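Cif-like 1 (Burkholderia cenocepacia, PDB 7JQY) belongs to the Cif-like epoxide hydrolases of the alpha/beta hydrolase fold and probably opens epoxide rings by hydrolysis. Local coordinates at residues A31-V36 with I105-H110; V52-W57 with M127-Y132; I167-L172 with K196-V201. The protein carries 1 engineered substitution. All coordinates share one frame; numbering follows the deposited sequence.

Contact 1: A31-V36 with I105-H110; sequences AQLDDV and IRALVH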
loop_
_atom_site.group_PDB
_atom_site.type_symbol
_atom_site.label_atom_id
_atom_site.label_comp_id
_atom_site.label_asym_id
_atom_site.label_seq_id
_atom_site.Cartn_x
_atom_site.Cartn_y
_atom_site.Cartn_z
ATOM N N ALA B 31 21.481 22.645 -20.475
ATOM C CA ALA B 31 22.686 22.588 -21.288
ATOM C C ALA B 31 22.884 21.149 -21.719
ATOM O O ALA B 31 23.001 20.255 -20.877
ATOM C CB ALA B 31 23.906 23.100 -20.525
ATOM N N GLN B 32 22.885 20.919 -23.019
ATOM C CA GLN B 32 23.130 19.587 -23.537
ATOM C C GLN B 32 24.637 19.400 -23.592
ATOM O O GLN B 32 25.339 20.159 -24.266
ATOM C CB GLN B 32 22.483 19.394 -24.910
ATOM C CG GLN B 32 22.435 17.946 -25.378
ATOM C CD GLN B 32 21.542 17.090 -24.502
ATOM O OE1 GLN B 32 20.392 17.437 -24.251
ATOM N NE2 GLN B 32 22.078 15.975 -24.009
ATOM N N LEU B 33 25.134 18.421 -22.856
ATOM C CA LEU B 33 26.526 18.058 -22.998
ATOM C C LEU B 33 26.546 16.934 -24.014
ATOM O O LEU B 33 25.549 16.706 -24.703
ATOM C CB LEU B 33 27.129 17.691 -21.646
ATOM C CG LEU B 33 26.866 18.787 -20.613
ATOM C CD1 LEU B 33 27.619 18.531 -19.309
ATOM C CD2 LEU B 33 27.224 20.152 -21.193
ATOM N N ASP B 34 27.656 16.205 -24.119
ATOM C CA ASP B 34 27.766 15.308 -25.267
ATOM C C ASP B 34 26.723 14.215 -25.224
ATOM O O ASP B 34 26.255 13.773 -26.280
ATOM C CB ASP B 34 29.149 14.660 -25.338
ATOM C CG ASP B 34 30.159 15.535 -25.996
ATOM O OD1 ASP B 34 29.760 16.283 -26.906
ATOM O OD2 ASP B 34 31.334 15.482 -25.592
ATOM N N ASP B 35 26.302 13.821 -24.036
ATOM C CA ASP B 35 25.233 12.849 -23.948
ATOM C C ASP B 35 24.264 13.141 -22.809
ATOM O O ASP B 35 23.103 12.719 -22.893
ATOM C CB ASP B 35 25.863 11.449 -23.850
ATOM C CG ASP B 35 25.102 10.453 -24.739
ATOM O OD1 ASP B 35 24.316 10.925 -25.622
ATOM O OD2 ASP B 35 25.407 9.264 -24.725
ATOM N N VAL B 36 24.728 13.828 -21.724
ATOM C CA VAL B 36 23.973 14.143 -20.506
ATOM C C VAL B 36 23.464 15.583 -20.595
ATOM O O VAL B 36 24.201 16.482 -21.020
ATOM C CB VAL B 36 24.868 13.989 -19.260
ATOM C CG1 VAL B 36 24.176 14.511 -18.002
ATOM C CG2 VAL B 36 25.304 12.540 -19.103
ATOM N N ILE B 105 30.642 20.267 -15.229
ATOM C CA ILE B 105 30.459 21.672 -14.893
ATOM C C ILE B 105 31.303 22.545 -15.807
ATOM O O ILE B 105 30.874 23.626 -16.233
ATOM C CB ILE B 105 30.793 21.917 -13.412
ATOM C CG1 ILE B 105 29.954 20.986 -12.541
ATOM C CG2 ILE B 105 30.575 23.378 -13.065
ATOM C CD1 ILE B 105 28.462 21.066 -12.863
ATOM N N ARG B 106 32.503 22.079 -16.147
ATOM C CA ARG B 106 33.362 22.849 -17.037
ATOM C C ARG B 106 32.773 22.944 -18.443
ATOM O O ARG B 106 32.814 24.011 -19.065
ATOM C CB ARG B 106 34.757 22.235 -17.069
ATOM C CG ARG B 106 35.732 22.999 -17.928
ATOM C CD ARG B 106 37.128 22.488 -17.709
ATOM N NE ARG B 106 38.105 23.224 -18.495
ATOM C CZ ARG B 106 38.732 22.718 -19.550
ATOM N NH1 ARG B 106 38.407 21.509 -19.995
ATOM N NH2 ARG B 106 39.620 23.456 -20.205
ATOM N N ALA B 107 32.228 21.846 -18.963
ATOM C CA ALA B 107 31.654 21.882 -20.308
ATOM C C ALA B 107 30.488 22.857 -20.391
ATOM O O ALA B 107 30.344 23.575 -21.386
ATOM C CB ALA B 107 31.209 20.482 -20.729
ATOM N N LEU B 108 29.680 22.940 -19.329
ATOM C CA LEU B 108 28.550 23.863 -19.313
ATOM C C LEU B 108 29.018 25.312 -19.223
ATOM O O LEU B 108 28.443 26.194 -19.868
ATOM C CB LEU B 108 27.633 23.526 -18.130
ATOM C CG LEU B 108 26.437 24.419 -17.777
ATOM C CD1 LEU B 108 25.362 23.591 -17.081
ATOM C CD2 LEU B 108 26.816 25.613 -16.909
ATOM N N VAL B 109 30.058 25.577 -18.432
ATOM C CA VAL B 109 30.602 26.931 -18.360
ATOM C C VAL B 109 31.159 27.345 -19.714
ATOM O O VAL B 109 30.990 28.490 -20.153
ATOM C CB VAL B 109 31.686 27.020 -17.268
ATOM C CG1 VAL B 109 32.416 28.352 -17.368
ATOM C CG2 VAL B 109 31.084 26.820 -15.880
ATOM N N HIS B 110 31.844 26.422 -20.390
ATOM C CA HIS B 110 32.382 26.728 -21.708
ATOM C C HIS B 110 31.269 26.963 -22.722
ATOM O O HIS B 110 31.407 27.823 -23.597
ATOM C CB HIS B 110 33.327 25.611 -22.145
ATOM C CG HIS B 110 34.610 25.584 -21.370
ATOM N ND1 HIS B 110 35.793 25.113 -21.899
ATOM C CD2 HIS B 110 34.897 25.991 -20.107
ATOM C CE1 HIS B 110 36.751 25.222 -20.993
ATOM N NE2 HIS B 110 36.233 25.751 -19.897
#
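At the tip of the hairpin formed by the edge strand 26-32 and strand 37-43, Ala31 and Leu33 meet Leu108 and Ala107 on the flank of helix 98-111. The nearest alpha carbons are Ala31 CA and Leu108 CA, 6.3 Å apart, close enough for short side chains to bridge the gap. Ala31 puts its methyl against the end of the leucine: Ala31 CB lies 3.8 Å from Leu108 CD1 and 4.0 Å from Leu108 CG. Leu108 reaches it because its CG is anti to the backbone nitrogen (chi1 174°), which carries CG and CD1 to the methyl of Ala31.

Helix 98-111 is the connecting helix of the beta-alpha-beta crossover from strand 77-82 to strand 117-122. One flank of it reaches the edge hairpin here, while Ile105 and Val109 face the interior strand 50-54. On the hairpin, Ala31 pairs by backbone bonds with Leu38, and the chain then leaves the strand to turn; Leu33 N donates to Val36 O at 2.8 Å across this turn. Leu33 supplies the second apolar touch. Its chi1 of -52° sets CG beside the backbone nitrogen and, together with chi2 of -172°, brings one methyl to the helix, where Leu33 CD2 comes within 4.0 Å of Ala107 CB and 4.2 Å of Leu108 N. No hydrogen bond joins the two segments, and only 158 Å² is buried in all. Ala31 and Leu108 are enclosed, while Leu33 and Ala107 are partly exposed. Leu108 also touches Leu38 and Tyr40 of the second hairpin strand, extending its apolar surroundings beyond Ala31. Polar links lie to the side: Gln32 O accepts a bond from Gln111 NE2, and Arg106 forms a salt bridge with Glu139.

Contact 2: V52-W57 with M127-Y132; sequences VLLHGW and MVAYAY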
loop_
_atom_site.group_PDB
_atom_site.type_symbol
_atom_site.label_atom_id
_atom_site.label_comp_id
_atom_site.label_asym_id
_atom_site.label_seq_id
_atom_site.Cartn_x
_atom_site.Cartn_y
_atom_site.Cartn_z
ATOM N N VAL B 52 29.587 30.340 -10.201
ATOM C CA VAL B 52 28.959 29.027 -10.286
ATOM C C VAL B 52 28.759 28.499 -8.873
ATOM O O VAL B 52 29.688 28.532 -8.045
ATOM C CB VAL B 52 29.805 28.059 -11.129
ATOM C CG1 VAL B 52 29.228 26.670 -11.084
ATOM C CG2 VAL B 52 29.897 28.562 -12.552
ATOM N N LEU B 53 27.540 28.040 -8.587
ATOM C CA LEU B 53 27.158 27.519 -7.281
ATOM C C LEU B 53 26.773 26.056 -7.428
ATOM O O LEU B 53 25.939 25.715 -8.274
ATOM C CB LEU B 53 25.984 28.316 -6.694
ATOM C CG LEU B 53 26.103 29.844 -6.752
ATOM C CD1 LEU B 53 24.869 30.527 -6.223
ATOM C CD2 LEU B 53 27.312 30.289 -5.961
ATOM N N LEU B 54 27.381 25.197 -6.610
ATOM C CA LEU B 54 27.180 23.755 -6.680
ATOM C C LEU B 54 26.658 23.250 -5.338
ATOM O O LEU B 54 27.377 23.285 -4.325
ATOM C CB LEU B 54 28.479 23.037 -7.060
ATOM C CG LEU B 54 29.112 23.338 -8.428
ATOM C CD1 LEU B 54 30.423 22.579 -8.571
ATOM C CD2 LEU B 54 28.162 23.012 -9.595
ATOM N N HIS B 55 25.422 22.753 -5.352
ATOM C CA HIS B 55 24.750 22.167 -4.204
ATOM C C HIS B 55 25.354 20.798 -3.867
ATOM O O HIS B 55 26.277 20.308 -4.523
ATOM C CB HIS B 55 23.264 22.002 -4.511
ATOM C CG HIS B 55 23.013 20.992 -5.579
ATOM N ND1 HIS B 55 23.032 19.637 -5.337
ATOM C CD2 HIS B 55 22.805 21.134 -6.910
ATOM C CE1 HIS B 55 22.821 18.986 -6.465
ATOM N NE2 HIS B 55 22.681 19.872 -7.436
ATOM N N GLY B 56 24.794 20.149 -2.850
ATOM C CA GLY B 56 25.203 18.822 -2.448
ATOM C C GLY B 56 24.018 17.880 -2.311
ATOM O O GLY B 56 22.988 18.031 -2.982
ATOM N N TRP B 57 24.196 16.868 -1.449
ATOM C CA TRP B 57 23.176 15.881 -1.106
ATOM C C TRP B 57 22.600 16.181 0.272
ATOM O O TRP B 57 23.359 16.455 1.212
ATOM C CB TRP B 57 23.752 14.460 -1.110
ATOM C CG TRP B 57 22.689 13.399 -1.117
ATOM C CD1 TRP B 57 22.197 12.729 -2.214
ATOM C CD2 TRP B 57 21.958 12.901 0.011
ATOM N NE1 TRP B 57 21.214 11.849 -1.829
ATOM C CE2 TRP B 57 21.045 11.938 -0.471
ATOM C CE3 TRP B 57 21.981 13.182 1.386
ATOM C CZ2 TRP B 57 20.168 11.252 0.372
ATOM C CZ3 TRP B 57 21.110 12.503 2.219
ATOM C CH2 TRP B 57 20.214 11.548 1.706
ATOM N N MET B 127 33.246 18.881 -3.355
ATOM C CA MET B 127 34.186 17.928 -3.932
ATOM C C MET B 127 34.327 18.150 -5.432
ATOM O O MET B 127 35.443 18.139 -5.969
ATOM C CB MET B 127 33.733 16.496 -3.644
ATOM C CG MET B 127 33.279 16.252 -2.208
ATOM S SD MET B 127 32.681 14.571 -1.889
ATOM C CE MET B 127 32.206 14.737 -0.174
ATOM N N VAL B 128 33.205 18.360 -6.121
ATOM C CA VAL B 128 33.250 18.735 -7.529
ATOM C C VAL B 128 34.001 20.050 -7.710
ATOM O O VAL B 128 34.860 20.181 -8.590
ATOM C CB VAL B 128 31.820 18.822 -8.092
ATOM C CG1 VAL B 128 31.850 19.031 -9.604
ATOM C CG2 VAL B 128 31.031 17.571 -7.730
ATOM N N ALA B 129 33.698 21.041 -6.872
ATOM C CA ALA B 129 34.355 22.337 -7.009
ATOM C C ALA B 129 35.861 22.220 -6.798
ATOM O O ALA B 129 36.645 22.857 -7.511
ATOM C CB ALA B 129 33.754 23.349 -6.033
ATOM N N TYR B 130 36.286 21.403 -5.828
ATOM C CA TYR B 130 37.717 21.213 -5.620
ATOM C C TYR B 130 38.356 20.513 -6.812
ATOM O O TYR B 130 39.417 20.930 -7.291
ATOM C CB TYR B 130 37.976 20.415 -4.338
ATOM C CG TYR B 130 39.414 19.959 -4.239
ATOM C CD1 TYR B 130 40.434 20.870 -3.987
ATOM C CD2 TYR B 130 39.759 18.625 -4.428
ATOM C CE1 TYR B 130 41.758 20.460 -3.907
ATOM C CE2 TYR B 130 41.071 18.209 -4.357
ATOM C CZ TYR B 130 42.067 19.131 -4.097
ATOM O OH TYR B 130 43.376 18.716 -4.028
ATOM N N ALA B 131 37.715 19.451 -7.308
ATOM C CA ALA B 131 38.232 18.739 -8.475
ATOM C C ALA B 131 38.278 19.639 -9.699
ATOM O O ALA B 131 39.152 19.476 -10.553
ATOM C CB ALA B 131 37.387 17.498 -8.757
ATOM N N TYR B 132 37.359 20.598 -9.791
ATOM C CA TYR B 132 37.427 21.589 -10.859
ATOM C C TYR B 132 38.697 22.420 -10.733
ATOM O O TYR B 132 39.456 22.564 -11.699
ATOM C CB TYR B 132 36.182 22.484 -10.806
ATOM C CG TYR B 132 35.854 23.270 -12.071
ATOM C CD1 TYR B 132 36.856 23.805 -12.884
ATOM C CD2 TYR B 132 34.531 23.494 -12.437
ATOM C CE1 TYR B 132 36.547 24.525 -14.029
ATOM C CE2 TYR B 132 34.214 24.212 -13.575
ATOM C CZ TYR B 132 35.222 24.723 -14.367
ATOM O OH TYR B 132 34.890 25.441 -15.492
#
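Strand 50-54 runs beneath helix 124-135 with Leu54 CA and Ala129 CA 7.3 Å apart, the nearest pair of alpha carbons and the place where a single leucine fills the gap. Leu54 meets the helix through one branch. Leu54 CD1 is 4.0 Å from Val128 CG1 and equally close, 4.0 Å, to Ala129 N, so the methyl sits on the helix backbone as well as on its side chains; Ala129 CB follows at 4.3 Å from the same CD1. An extended outer torsion (chi2 177°) drives this branch up from the sheet, and the Leu54 and Val128 side chains cross at about a right angle. Leu54 also touches Ile105 of helix 98-111, so two helices converge on it.

Past Leu54 the strand gives way to the His55-Gly56-Trp57 loop, which matches the HGxP motif of epoxide hydrolases and, as in relatives, probably helps form the oxyanion hole. The loop is stiffened locally: His55 ND1 donates to Gly56 O at 2.9 Å, with a fairly straight N-H...O angle of 160° and the acceptor close to the ring plane. Trp57 N is bonded to the hydroxyl of the engineered Ser123, in the probable nucleophile elbow that precedes the helix.

Across the contact itself there is no hydrogen bond, and all three touching residues are buried. Between these two segments the attraction is apolar contact, with no directional bond to fix their relative position; the bonds of His55 and Trp57 lie beyond it, in the loop.

Contact 3: I167-L172 with K196-V201; sequences IWHFGL and KKRTHV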
loop_
_atom_site.group_PDB
_atom_site.type_symbol
_atom_site.label_atom_id
_atom_site.label_comp_id
_atom_site.label_asym_id
_atom_site.label_seq_id
_atom_site.Cartn_x
_atom_site.Cartn_y
_atom_site.Cartn_z
ATOM N N ILE B 167 28.399 10.486 9.836
ATOM C CA ILE B 167 28.543 9.863 8.527
ATOM C C ILE B 167 28.041 8.429 8.591
ATOM O O ILE B 167 28.458 7.581 7.795
ATOM C CB ILE B 167 30.002 9.934 8.028
ATOM C CG1 ILE B 167 30.945 9.211 8.989
ATOM C CG2 ILE B 167 30.443 11.383 7.871
ATOM C CD1 ILE B 167 32.323 8.959 8.406
ATOM N N TRP B 168 27.105 8.157 9.504
ATOM C CA TRP B 168 26.502 6.830 9.581
ATOM C C TRP B 168 25.936 6.389 8.236
ATOM O O TRP B 168 25.931 5.193 7.920
ATOM C CB TRP B 168 25.388 6.821 10.632
ATOM C CG TRP B 168 24.147 7.584 10.210
ATOM C CD1 TRP B 168 23.840 8.883 10.503
ATOM C CD2 TRP B 168 23.062 7.090 9.402
ATOM N NE1 TRP B 168 22.636 9.229 9.931
ATOM C CE2 TRP B 168 22.140 8.150 9.249
ATOM C CE3 TRP B 168 22.786 5.862 8.790
ATOM C CZ2 TRP B 168 20.960 8.013 8.520
ATOM C CZ3 TRP B 168 21.612 5.730 8.058
ATOM C CH2 TRP B 168 20.714 6.801 7.934
ATOM N N HIS B 169 25.463 7.343 7.433
ATOM C CA HIS B 169 24.742 7.047 6.207
ATOM C C HIS B 169 25.656 6.665 5.052
ATOM O O HIS B 169 25.154 6.211 4.019
ATOM C CB HIS B 169 23.869 8.251 5.831
ATOM C CG HIS B 169 24.647 9.504 5.583
ATOM N ND1 HIS B 169 25.316 10.180 6.582
ATOM C CD2 HIS B 169 24.859 10.208 4.443
ATOM C CE1 HIS B 169 25.915 11.240 6.068
ATOM N NE2 HIS B 169 25.653 11.280 4.770
ATOM N N PHE B 170 26.970 6.849 5.194
ATOM C CA PHE B 170 27.898 6.429 4.150
ATOM C C PHE B 170 27.726 4.947 3.842
ATOM O O PHE B 170 27.697 4.538 2.674
ATOM C CB PHE B 170 29.343 6.715 4.572
ATOM C CG PHE B 170 29.766 8.152 4.402
ATOM C CD1 PHE B 170 28.829 9.173 4.366
ATOM C CD2 PHE B 170 31.106 8.478 4.281
ATOM C CE1 PHE B 170 29.223 10.493 4.209
ATOM C CE2 PHE B 170 31.506 9.793 4.121
ATOM C CZ PHE B 170 30.564 10.801 4.085
ATOM N N GLY B 171 27.632 4.121 4.886
ATOM C CA GLY B 171 27.448 2.695 4.668
ATOM C C GLY B 171 26.170 2.374 3.911
ATOM O O GLY B 171 26.198 1.685 2.889
ATOM N N LEU B 172 25.030 2.862 4.411
ATOM C CA LEU B 172 23.750 2.555 3.779
ATOM C C LEU B 172 23.724 3.029 2.334
ATOM O O LEU B 172 23.323 2.289 1.434
ATOM C CB LEU B 172 22.601 3.186 4.568
ATOM C CG LEU B 172 21.253 3.142 3.841
ATOM C CD1 LEU B 172 20.785 1.706 3.668
ATOM C CD2 LEU B 172 20.191 3.973 4.555
ATOM N N LYS B 196 16.921 17.837 9.531
ATOM C CA LYS B 196 16.676 18.498 10.807
ATOM C C LYS B 196 17.675 18.071 11.873
ATOM O O LYS B 196 18.004 18.867 12.756
ATOM C CB LYS B 196 15.248 18.225 11.271
ATOM C CG LYS B 196 14.198 18.933 10.442
ATOM C CD LYS B 196 12.845 18.711 11.051
ATOM C CE LYS B 196 11.748 18.581 10.029
ATOM N NZ LYS B 196 10.432 18.894 10.671
ATOM N N LYS B 197 18.187 16.843 11.796
ATOM C CA LYS B 197 19.182 16.394 12.761
ATOM C C LYS B 197 20.489 17.171 12.646
ATOM O O LYS B 197 21.247 17.235 13.618
ATOM C CB LYS B 197 19.448 14.897 12.570
ATOM C CG LYS B 197 18.588 14.028 13.448
ATOM C CD LYS B 197 18.706 12.560 13.115
ATOM C CE LYS B 197 18.038 11.749 14.215
ATOM N NZ LYS B 197 16.746 11.169 13.762
ATOM N N ARG B 198 20.754 17.790 11.499
ATOM C CA ARG B 198 22.001 18.504 11.268
ATOM C C ARG B 198 21.824 20.016 11.215
ATOM O O ARG B 198 22.813 20.737 11.051
ATOM C CB ARG B 198 22.644 18.012 9.967
ATOM C CG ARG B 198 23.116 16.558 10.020
ATOM C CD ARG B 198 23.331 15.982 8.591
ATOM N NE ARG B 198 24.006 14.690 8.652
ATOM C CZ ARG B 198 23.411 13.551 8.986
ATOM N NH1 ARG B 198 22.109 13.527 9.279
ATOM N NH2 ARG B 198 24.121 12.431 9.040
ATOM N N THR B 199 20.598 20.518 11.299
ATOM C CA THR B 199 20.396 21.957 11.312
ATOM C C THR B 199 20.433 22.465 12.749
ATOM O O THR B 199 20.262 21.707 13.711
ATOM C CB THR B 199 19.069 22.341 10.640
ATOM O OG1 THR B 199 19.061 23.742 10.345
ATOM C CG2 THR B 199 17.884 22.019 11.536
ATOM N N HIS B 200 20.721 23.746 12.892
ATOM C CA HIS B 200 20.542 24.402 14.185
ATOM C C HIS B 200 19.527 25.524 14.117
ATOM O O HIS B 200 18.772 25.726 15.074
ATOM C CB HIS B 200 21.868 24.946 14.746
ATOM C CG HIS B 200 21.740 25.503 16.126
ATOM N ND1 HIS B 200 21.811 26.854 16.394
ATOM C CD2 HIS B 200 21.509 24.895 17.313
ATOM C CE1 HIS B 200 21.645 27.053 17.689
ATOM N NE2 HIS B 200 21.459 25.880 18.269
ATOM N N VAL B 201 19.517 26.274 13.020
ATOM C CA VAL B 201 18.449 27.227 12.747
ATOM C C VAL B 201 17.224 26.452 12.278
ATOM O O VAL B 201 17.321 25.589 11.395
ATOM C CB VAL B 201 18.899 28.251 11.691
ATOM C CG1 VAL B 201 17.748 29.174 11.293
ATOM C CG2 VAL B 201 20.094 29.061 12.218
HETATM O O HOH W 1 20.911 11.473 10.235
#
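Arg198 reaches across from helix 187-198 to Trp168 and His169, and one terminal nitrogen does all the close touching. The tight part is around Arg198 NH2, which lies 3.5 Å from His169 ND1 and 3.6 Å from Trp168 NE1. Neither approach is a hydrogen bond; the polar partner of NH2 is Gln166 O, just before the segment, and this bond, with that of NH1 to Phe194 O, helps fix the guanidinium so that NH2 lies beside both rings. The Trp168 nitrogen meets the guanidinium at its edge, with the two planes 50° apart, whereas the His169 ring stands nearly perpendicular to the group, at 84°. A side chain extended from CG to NE gives Arg198 this reach. Trp168 is itself backed by its neighbour: His169 CB sits 3.7 Å above the centre of the indole.

The bonded link between the segments is a water. Trp168 NE1 donates to it at 2.8 Å and Arg198 NH1 at 2.6 Å, so the water accepts from both sides and spans them where no direct bond exists. The solvent side is that of Lys197, which is exposed and pairs with Asp193. Farther along, Thr199 OG1 closes a local bond of 2.7 Å to Val201 O, while a third subunit holds this part of the chain: its Glu88 forms a salt bridge with Lys196, and its Arg37 donates to Lys196 O and Thr199 O.

The contact belongs to the helical cap inserted between strands 140-146 and 250-255. Phe194 of helix 187-198 forms a cation-pi contact with Arg198 and meets His169 edge-to-face, Trp168 packs on Gln175 of a second subunit, and the Arg198 backbone bonds to His284, in the loop that follows strand 274-279.

Overall arrangement
Contact 2 is the core of the three, centred about 5 Å from the centre of the chain, whereas contacts 1 and 3 lie farther out, on opposite sides of it. Contacts 1 and 2 serve the same sheet and touch: Val109 CG2 meets Val52 CG2 at 3.9 Å, and Tyr132 packs against Ile105 and Arg106, so helices 98-111 and 124-135 abut. Both are apolar and lack hydrogen bonds across their segments, but contact 1 grades into partly exposed residues at the sheet border. Contact 3 joins cap helices instead, about 19 Å from contact 2 between centres, through a guanidinium, two rings and a water. It borders two other subunits of the octamer; no other chain touches contacts 1 and 2.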